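Local coordinates for protein putative phosphohistidine phosphatase, SixA (Nakamurella multipartita, PDB 4HBZ) that is probably a phosphatase of the histidine phosphatase superfamily, inferred to remove phosphate from phosphohistidine as SixA enzymes do, at residues V63-C68 with Q86-D91; R20-M25 with V115-H120. All coordinates share one frame; numbering follows the deposited sequence. Where two conformers were deposited one is given.

Interaction 1 of 2, residues V63-C68 with Q86-D91. With ACY (acetic acid), chain B.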
ATOM      1  N   VAL A  63       2.888  10.663  -6.109  1.00 13.30           N
ATOM      2  CA  VAL A  63       3.635   9.794  -5.201  1.00 12.22           C
ATOM      3  C   VAL A  63       5.092  10.279  -5.160  1.00 12.97           C
ATOM      4  O   VAL A  63       5.730  10.506  -6.174  1.00 14.39           O
ATOM      5  CB  VAL A  63       3.527   8.317  -5.633  1.00 12.66           C
ATOM      6  CG1 VAL A  63       4.515   7.444  -4.885  1.00 12.82           C
ATOM      7  CG2 VAL A  63       2.107   7.810  -5.455  1.00 13.06           C
ATOM      8  N   ASP A  64       5.652  10.345  -3.940  1.00 12.49           N
ATOM      9  CA  ASP A  64       7.043  10.758  -3.762  1.00 13.23           C
ATOM     10  C   ASP A  64       8.013   9.590  -3.733  1.00 13.00           C
ATOM     11  O   ASP A  64       9.144   9.689  -4.245  1.00 14.44           O
ATOM     12  CB  ASP A  64       7.246  11.596  -2.505  1.00 14.15           C
ATOM     13  CG  ASP A  64       6.407  12.850  -2.521  1.00 16.06           C
ATOM     14  OD1 ASP A  64       6.598  13.672  -3.478  1.00 17.99           O
ATOM     15  OD2 ASP A  64       5.525  12.999  -1.638  1.00 16.50           O
ATOM     16  N   VAL A  65       7.587   8.496  -3.110  0.50 12.33           N
ATOM     17  CA  VAL A  65       8.445   7.331  -2.855  0.50 12.13           C
ATOM     18  C   VAL A  65       7.602   6.063  -2.975  0.50 11.73           C
ATOM     19  O   VAL A  65       6.467   6.030  -2.496  0.50 11.53           O
ATOM     20  CB  VAL A  65       9.048   7.409  -1.434  0.50 11.75           C
ATOM     21  CG1 VAL A  65       9.886   6.199  -1.114  0.50 11.71           C
ATOM     22  CG2 VAL A  65       9.866   8.692  -1.278  0.50 11.79           C
ATOM     23  N   VAL A  66       8.147   5.043  -3.636  1.00 11.88           N
ATOM     24  CA  VAL A  66       7.483   3.747  -3.730  1.00 11.98           C
ATOM     25  C   VAL A  66       8.415   2.762  -3.019  1.00 11.72           C
ATOM     26  O   VAL A  66       9.655   2.811  -3.192  1.00 13.06           O
ATOM     27  CB  VAL A  66       7.329   3.293  -5.181  1.00 12.55           C
ATOM     28  CG1 VAL A  66       6.590   1.970  -5.254  1.00 13.50           C
ATOM     29  CG2 VAL A  66       6.560   4.340  -5.957  1.00 12.52           C
ATOM     30  N   VAL A  67       7.800   1.899  -2.204  1.00 11.58           N
ATOM     31  CA  VAL A  67       8.479   0.706  -1.638  1.00 11.49           C
ATOM     32  C   VAL A  67       7.803  -0.489  -2.319  1.00 10.89           C
ATOM     33  O   VAL A  67       6.559  -0.651  -2.225  1.00 11.25           O
ATOM     34  CB  VAL A  67       8.399   0.612  -0.110  1.00 12.15           C
ATOM     35  CG1 VAL A  67       9.352  -0.466   0.370  1.00 13.97           C
ATOM     36  CG2 VAL A  67       8.703   1.980   0.555  1.00 13.92           C
ATOM     37  N   CYS A  68       8.584  -1.331  -3.007  1.00 11.23           N
ATOM     38  CA  CYS A  68       8.026  -2.352  -3.867  1.00 11.43           C
ATOM     39  C   CYS A  68       8.713  -3.697  -3.679  1.00 11.39           C
ATOM     40  O   CYS A  68       9.923  -3.766  -3.668  1.00 11.90           O
ATOM     41  CB  CYS A  68       8.179  -1.902  -5.322  1.00 12.04           C
ATOM     42  SG  CYS A  68       7.340  -2.921  -6.571  1.00 13.54           S
ATOM     43  N   GLN A  86      10.729   7.937  -6.946  1.00 22.18           N
ATOM     44  CA  GLN A  86      11.893   7.145  -6.559  1.00 23.54           C
ATOM     45  C   GLN A  86      11.367   5.813  -6.013  1.00 19.44           C
ATOM     46  O   GLN A  86      10.397   5.815  -5.266  1.00 19.02           O
ATOM     47  CB  GLN A  86      12.773   7.875  -5.558  1.00 28.98           C
ATOM     48  CG  GLN A  86      12.122   8.421  -4.316  1.00 34.10           C
ATOM     49  CD  GLN A  86      13.126   9.180  -3.390  1.00 40.48           C
ATOM     50  OE1 GLN A  86      13.999   8.569  -2.771  1.00 43.81           O
ATOM     51  NE2 GLN A  86      12.985  10.508  -3.300  1.00 44.65           N
ATOM     52  N   VAL A  87      11.995   4.711  -6.401  1.00 17.25           N
ATOM     53  CA  VAL A  87      11.526   3.372  -6.015  1.00 16.79           C
ATOM     54  C   VAL A  87      12.585   2.666  -5.183  1.00 16.83           C
ATOM     55  O   VAL A  87      13.777   2.698  -5.533  1.00 18.06           O
ATOM     56  CB  VAL A  87      11.156   2.505  -7.219  1.00 18.88           C
ATOM     57  CG1 VAL A  87      10.576   1.152  -6.757  1.00 18.81           C
ATOM     58  CG2 VAL A  87      10.253   3.239  -8.185  1.00 20.88           C
ATOM     59  N   ARG A  88      12.152   2.086  -4.068  1.00 15.06           N
ATOM     60  CA  ARG A  88      12.973   1.249  -3.208  1.00 15.57           C
ATOM     61  C   ARG A  88      12.465  -0.176  -3.363  1.00 15.72           C
ATOM     62  O   ARG A  88      11.408  -0.515  -2.819  1.00 14.69           O
ATOM     63  CB  ARG A  88      12.832   1.724  -1.788  1.00 16.58           C
ATOM     64  CG  ARG A  88      13.302   3.190  -1.573  1.00 18.92           C
ATOM     65  CD  ARG A  88      12.733   3.887  -0.338  1.00 21.32           C
ATOM     66  NE  ARG A  88      13.356   3.447   0.885  1.00 24.19           N
ATOM     67  CZ  ARG A  88      14.350   4.075   1.534  1.00 24.73           C
ATOM     68  NH1 ARG A  88      14.828   3.495   2.625  1.00 28.63           N
ATOM     69  NH2 ARG A  88      14.904   5.207   1.103  1.00 26.82           N
ATOM     70  N   TYR A  89      13.185  -0.986  -4.117  1.00 15.69           N
ATOM     71  CA  TYR A  89      12.819  -2.378  -4.297  1.00 14.85           C
ATOM     72  C   TYR A  89      13.368  -3.164  -3.090  1.00 15.30           C
ATOM     73  O   TYR A  89      14.546  -3.024  -2.724  1.00 15.39           O
ATOM     74  CB  TYR A  89      13.368  -2.960  -5.596  1.00 15.16           C
ATOM     75  CG  TYR A  89      12.724  -2.360  -6.819  1.00 15.48           C
ATOM     76  CD1 TYR A  89      11.397  -2.704  -7.178  1.00 15.53           C
ATOM     77  CD2 TYR A  89      13.400  -1.401  -7.570  1.00 16.91           C
ATOM     78  CE1 TYR A  89      10.813  -2.130  -8.296  1.00 16.91           C
ATOM     79  CE2 TYR A  89      12.794  -0.833  -8.665  1.00 17.07           C
ATOM     80  CZ  TYR A  89      11.503  -1.227  -9.014  1.00 17.75           C
ATOM     81  OH  TYR A  89      10.925  -0.625 -10.141  1.00 18.93           O
ATOM     82  N   ARG A  90      12.560  -4.031  -2.511  1.00 14.07           N
ATOM     83  CA  ARG A  90      12.919  -4.726  -1.272  1.00 13.98           C
ATOM     84  C   ARG A  90      12.496  -6.174  -1.298  1.00 14.42           C
ATOM     85  O   ARG A  90      11.307  -6.471  -1.417  1.00 13.52           O
ATOM     86  CB  ARG A  90      12.309  -4.024  -0.080  1.00 15.01           C
ATOM     87  CG  ARG A  90      12.796  -2.620   0.197  1.00 15.34           C
ATOM     88  CD  ARG A  90      14.206  -2.657   0.737  1.00 17.46           C
ATOM     89  NE  ARG A  90      14.695  -1.308   1.094  1.00 18.45           N
ATOM     90  CZ  ARG A  90      15.324  -0.482   0.283  1.00 19.69           C
ATOM     91  NH1 ARG A  90      15.518  -0.742  -1.027  1.00 19.17           N
ATOM     92  NH2 ARG A  90      15.720   0.716   0.770  1.00 21.63           N
ATOM     93  N   ASP A  91      13.468  -7.078  -1.112  1.00 15.01           N
ATOM     94  CA  ASP A  91      13.149  -8.473  -0.855  1.00 16.13           C
ATOM     95  C   ASP A  91      12.343  -8.640   0.415  1.00 15.55           C
ATOM     96  O   ASP A  91      11.534  -9.581   0.525  1.00 15.60           O
ATOM     97  CB  ASP A  91      14.432  -9.288  -0.800  1.00 18.28           C
ATOM     98  CG  ASP A  91      15.067  -9.504  -2.169  1.00 21.57           C
ATOM     99  OD1 ASP A  91      14.387  -9.709  -3.232  1.00 21.49           O
ATOM    100  OD2 ASP A  91      16.335  -9.585  -2.180  1.00 27.50           O
TER
HETATM  101  C   ACY B 201      17.097   2.301  -2.176  1.00 42.93           C
HETATM  102  O   ACY B 201      16.829   1.176  -2.691  1.00 40.57           O
HETATM  103  OXT ACY B 201      17.109   2.508  -0.933  1.00 44.50           O
HETATM  104  CH3 ACY B 201      17.430   3.452  -3.085  1.00 48.48           C
HETATM  105  O   HOH W   1      10.389  10.754  -6.334  1.00 31.81           O

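Interaction 2 of 2, residues R20-M25 with V115-H120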
ATOM      1  N   ARG A  20       0.175  13.021   6.097  0.50 14.27           N
ATOM      2  CA  ARG A  20       0.862  12.254   5.085  0.50 14.83           C
ATOM      3  C   ARG A  20      -0.086  11.215   4.526  0.50 13.28           C
ATOM      4  O   ARG A  20      -1.016  10.786   5.235  0.50 12.89           O
ATOM      5  CB  ARG A  20       2.068  11.593   5.716  0.50 16.43           C
ATOM      6  CG  ARG A  20       3.145  12.595   6.030  0.50 18.86           C
ATOM      7  CD  ARG A  20       4.226  11.981   6.878  0.50 20.79           C
ATOM      8  NE  ARG A  20       5.205  13.010   7.172  0.50 24.19           N
ATOM      9  CZ  ARG A  20       5.013  13.939   8.102  0.50 27.44           C
ATOM     10  NH1 ARG A  20       3.863  13.974   8.797  0.50 29.02           N
ATOM     11  NH2 ARG A  20       5.943  14.844   8.318  0.50 30.99           N
ATOM     12  N   THR A  21       0.123  10.830   3.263  1.00 12.49           N
ATOM     13  CA  THR A  21      -0.761   9.884   2.574  1.00 12.28           C
ATOM     14  C   THR A  21      -0.002   8.611   2.261  1.00 11.60           C
ATOM     15  O   THR A  21       1.072   8.658   1.663  1.00 11.93           O
ATOM     16  CB  THR A  21      -1.277  10.475   1.268  1.00 13.06           C
ATOM     17  OG1 THR A  21      -2.023  11.703   1.549  1.00 15.34           O
ATOM     18  CG2 THR A  21      -2.122   9.517   0.515  1.00 14.20           C
ATOM     19  N   LEU A  22      -0.554   7.515   2.712  1.00 11.01           N
ATOM     20  CA  LEU A  22      -0.009   6.197   2.487  1.00 11.02           C
ATOM     21  C   LEU A  22      -0.923   5.362   1.627  1.00 11.17           C
ATOM     22  O   LEU A  22      -2.124   5.282   1.895  1.00 11.99           O
ATOM     23  CB  LEU A  22       0.164   5.482   3.828  1.00 11.72           C
ATOM     24  CG  LEU A  22       0.693   4.070   3.783  1.00 11.98           C
ATOM     25  CD1 LEU A  22       2.100   4.030   3.233  1.00 12.63           C
ATOM     26  CD2 LEU A  22       0.655   3.411   5.178  1.00 13.23           C
ATOM     27  N   VAL A  23      -0.402   4.781   0.557  1.00 10.29           N
ATOM     28  CA  VAL A  23      -1.184   3.932  -0.332  1.00 10.42           C
ATOM     29  C   VAL A  23      -0.606   2.517  -0.207  1.00 10.59           C
ATOM     30  O   VAL A  23       0.605   2.315  -0.445  1.00 10.80           O
ATOM     31  CB  VAL A  23      -1.118   4.373  -1.803  1.00 11.03           C
ATOM     32  CG1 VAL A  23      -2.018   3.463  -2.633  1.00 11.32           C
ATOM     33  CG2 VAL A  23      -1.577   5.820  -1.918  1.00 11.71           C
ATOM     34  N   LEU A  24      -1.438   1.582   0.211  1.00  9.97           N
ATOM     35  CA  LEU A  24      -1.074   0.196   0.360  1.00 10.32           C
ATOM     36  C   LEU A  24      -1.722  -0.616  -0.748  1.00  9.75           C
ATOM     37  O   LEU A  24      -2.942  -0.729  -0.754  1.00 10.66           O
ATOM     38  CB  LEU A  24      -1.468  -0.335   1.724  1.00 10.84           C
ATOM     39  CG  LEU A  24      -0.865   0.281   2.967  1.00 11.29           C
ATOM     40  CD1 LEU A  24      -1.427  -0.328   4.216  1.00 11.85           C
ATOM     41  CD2 LEU A  24       0.668   0.185   2.880  1.00 11.84           C
HETATM   42  N   MSE A  25      -0.940  -1.165  -1.678  1.00 10.22           N
HETATM   43  CA  MSE A  25      -1.456  -1.842  -2.858  1.00 10.15           C
HETATM   44  C   MSE A  25      -1.046  -3.266  -2.865  1.00 10.56           C
HETATM   45  O   MSE A  25       0.139  -3.594  -2.714  1.00 10.48           O
HETATM   46  CB  MSE A  25      -0.942  -1.116  -4.114  1.00 11.11           C
HETATM   47  CG  MSE A  25      -1.566  -1.737  -5.352  1.00 10.74           C
HETATM   48 SE   MSE A  25      -1.199  -0.601  -6.918  0.90 12.78          SE
HETATM   49  CE  MSE A  25      -2.370  -1.590  -8.195  1.00 15.80           C
ATOM     50  N   VAL A 115       3.461   8.172  -0.010  1.00 10.82           N
ATOM     51  CA  VAL A 115       4.188   6.896  -0.165  1.00 10.83           C
ATOM     52  C   VAL A 115       3.284   5.801  -0.672  1.00 10.95           C
ATOM     53  O   VAL A 115       2.202   5.629  -0.166  1.00 11.88           O
ATOM     54  CB  VAL A 115       4.851   6.472   1.155  1.00 11.17           C
ATOM     55  CG1 VAL A 115       5.484   5.122   1.037  1.00 11.30           C
ATOM     56  CG2 VAL A 115       5.854   7.509   1.629  1.00 11.76           C
ATOM     57  N   LEU A 116       3.741   5.075  -1.694  1.00 10.55           N
ATOM     58  CA  LEU A 116       3.055   3.915  -2.222  1.00 10.55           C
ATOM     59  C   LEU A 116       3.847   2.661  -1.852  1.00 10.96           C
ATOM     60  O   LEU A 116       5.053   2.611  -2.101  1.00 11.63           O
ATOM     61  CB  LEU A 116       2.990   4.059  -3.745  1.00 11.35           C
ATOM     62  CG  LEU A 116       2.463   2.827  -4.514  1.00 10.98           C
ATOM     63  CD1 LEU A 116       1.028   2.449  -4.122  1.00 10.66           C
ATOM     64  CD2 LEU A 116       2.546   3.040  -6.035  1.00 12.45           C
ATOM     65  N   VAL A 117       3.147   1.658  -1.380  1.00 10.20           N
ATOM     66  CA  VAL A 117       3.702   0.338  -1.098  1.00 10.40           C
ATOM     67  C   VAL A 117       3.062  -0.659  -2.040  1.00 10.82           C
ATOM     68  O   VAL A 117       1.848  -0.720  -2.083  1.00 11.11           O
ATOM     69  CB  VAL A 117       3.458  -0.094   0.352  1.00 10.80           C
ATOM     70  CG1 VAL A 117       4.020  -1.486   0.662  1.00 12.05           C
ATOM     71  CG2 VAL A 117       4.018   0.948   1.341  1.00 12.72           C
ATOM     72  N   VAL A 118       3.844  -1.438  -2.800  1.00 10.48           N
ATOM     73  CA  VAL A 118       3.310  -2.457  -3.686  1.00 10.87           C
ATOM     74  C   VAL A 118       3.822  -3.805  -3.194  1.00 10.66           C
ATOM     75  O   VAL A 118       5.015  -4.104  -3.225  1.00 11.07           O
ATOM     76  CB  VAL A 118       3.721  -2.193  -5.151  1.00 11.10           C
ATOM     77  CG1 VAL A 118       3.014  -3.192  -6.064  1.00 12.01           C
ATOM     78  CG2 VAL A 118       3.369  -0.742  -5.591  1.00 11.83           C
ATOM     79  N   GLY A 119       2.899  -4.575  -2.661  1.00 10.06           N
ATOM     80  CA  GLY A 119       3.267  -5.856  -2.098  1.00 10.20           C
ATOM     81  C   GLY A 119       2.232  -6.938  -2.282  1.00 10.40           C
ATOM     82  O   GLY A 119       1.493  -6.975  -3.258  1.00 11.01           O
ATOM     83  N   HIS A 120       2.197  -7.865  -1.311  1.00 10.97           N
ATOM     84  CA  HIS A 120       1.436  -9.089  -1.419  1.00 10.51           C
ATOM     85  C   HIS A 120       0.429  -9.226  -0.271  1.00 10.60           C
ATOM     86  O   HIS A 120       0.699  -8.760   0.854  1.00 11.26           O
ATOM     87  CB  HIS A 120       2.392 -10.311  -1.294  1.00 10.60           C
ATOM     88  CG  HIS A 120       3.528 -10.299  -2.277  1.00 10.75           C
ATOM     89  ND1 HIS A 120       3.441 -10.951  -3.486  1.00 12.19           N
ATOM     90  CD2 HIS A 120       4.715  -9.636  -2.282  1.00 12.48           C
ATOM     91  CE1 HIS A 120       4.552 -10.715  -4.186  1.00 13.17           C
ATOM     92  NE2 HIS A 120       5.342  -9.939  -3.470  1.00 12.59           N
TER

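Interaction 1 of 2, residues V63-C68 with Q86-D91
V66 sits between two backbone bonds to the edge strand, its N-H going to Q86 O and its O taking the N-H of R88 at 2.7 Å from R88 N. One step on, C68 does the same with R88 O and R90 N, so four bonds zip the parallel strands together. Ahead of them, a water spans D64 O and Q86 N. R88 runs outward on the face it shares with V65 and V67. CB packs against V66 O and also lies over the R90 guanidinium, near its rim and 3.6 Å above the plane. CG comes within 3.9 Å of OXT of a bound acetic acid, probably picked up from the crystallisation liquor. CD turns back to V65, 3.7 Å from CG1. The chain then bends at chi3 (76°), and OXT sits over the centre of the R88 guanidinium, 4.0 Å above its plane. These strands, with helix 72-81 between them in the chain, form a beta-alpha-beta unit of the sheet. On the helix side C68 CB meets Y89 CD1 at 3.8 Å, approaching the ring obliquely, while V87 CG1 lies over one face of that ring, near its rim, and V66 packs on L78. The edge of the R90 guanidinium faces the acetate through two nearly straight bonds, NH1 to O at 2.9 Å (177°) and NH2 to OXT at 2.8 Å. NH1 also donates to Y89 O, approaching from above the carbonyl plane, and NE is paired with E104, so NE and both terminal nitrogens have acceptors. Nearer the backbone, R90 CG touches V67 CG1. An alanine in place of R90 would probably leave E104 without this partner, deprive the acetate of both bonds and open a gap beside R88 CB and V67 CG1.

Interaction 2 of 2, residues R20-M25 with V115-H120
T21 to M25 and V115 to G119 form a buried parallel strand pairing close to the centre of the chain, where strand 20-26 lies between strand 114-119 and the antiparallel strand 159-164. Five backbone bonds join the two, from V115 N to T21 O at one end to G119 N and M25 O, 2.9 Å apart, at the other. Side chains divide between the two faces. On that of V23, M25, L116 and V118, which helix 72-81 helps to cover, L116 reaches over to the neighbouring strand: its chi2 of 61° puts CD1 3.5 Å from V23 CG1, and the same methyl lies 4.1 Å from M25 CB. M25 is a selenomethionine in this crystal, and its extended side chain touches T77 and F159. On the other face, L24 and V117 run alongside each other, L24 CD2 3.8 Å from V117 CG2. L22 CD1 rests 3.8 Å from V115 O and also touches V117 CG2. Helix 123-138 packs here through L131 on L22 and I124 on both L24 and V117. Aliphatic groups thus line both faces, while the polar backbone atoms between them are consumed in strand-to-strand bonds, as expected deep in a hydrophobic core.

Interactions 1 and 2 are two strand pairings of one sheet, their centres about 9 Å apart, separated by the pairing of strand 65-69 with strand 114-119. That pairing joins them: V67 N lies 2.8 Å from L116 O, and V67 O lies 2.9 Å from V118 N, both probable hydrogen bonds. Interaction 1 is at the sheet's edge, its acetate bonded by R90 with R88 packed against it, whereas interaction 2 is in the core. Strands 20-26, 65-69 and 114-119 bring H27, S69 and H120 together: the H120 ring meets H27 and its NE2 bonds S69. This is consistent with the strand-end position of active-site histidines in the superfamily.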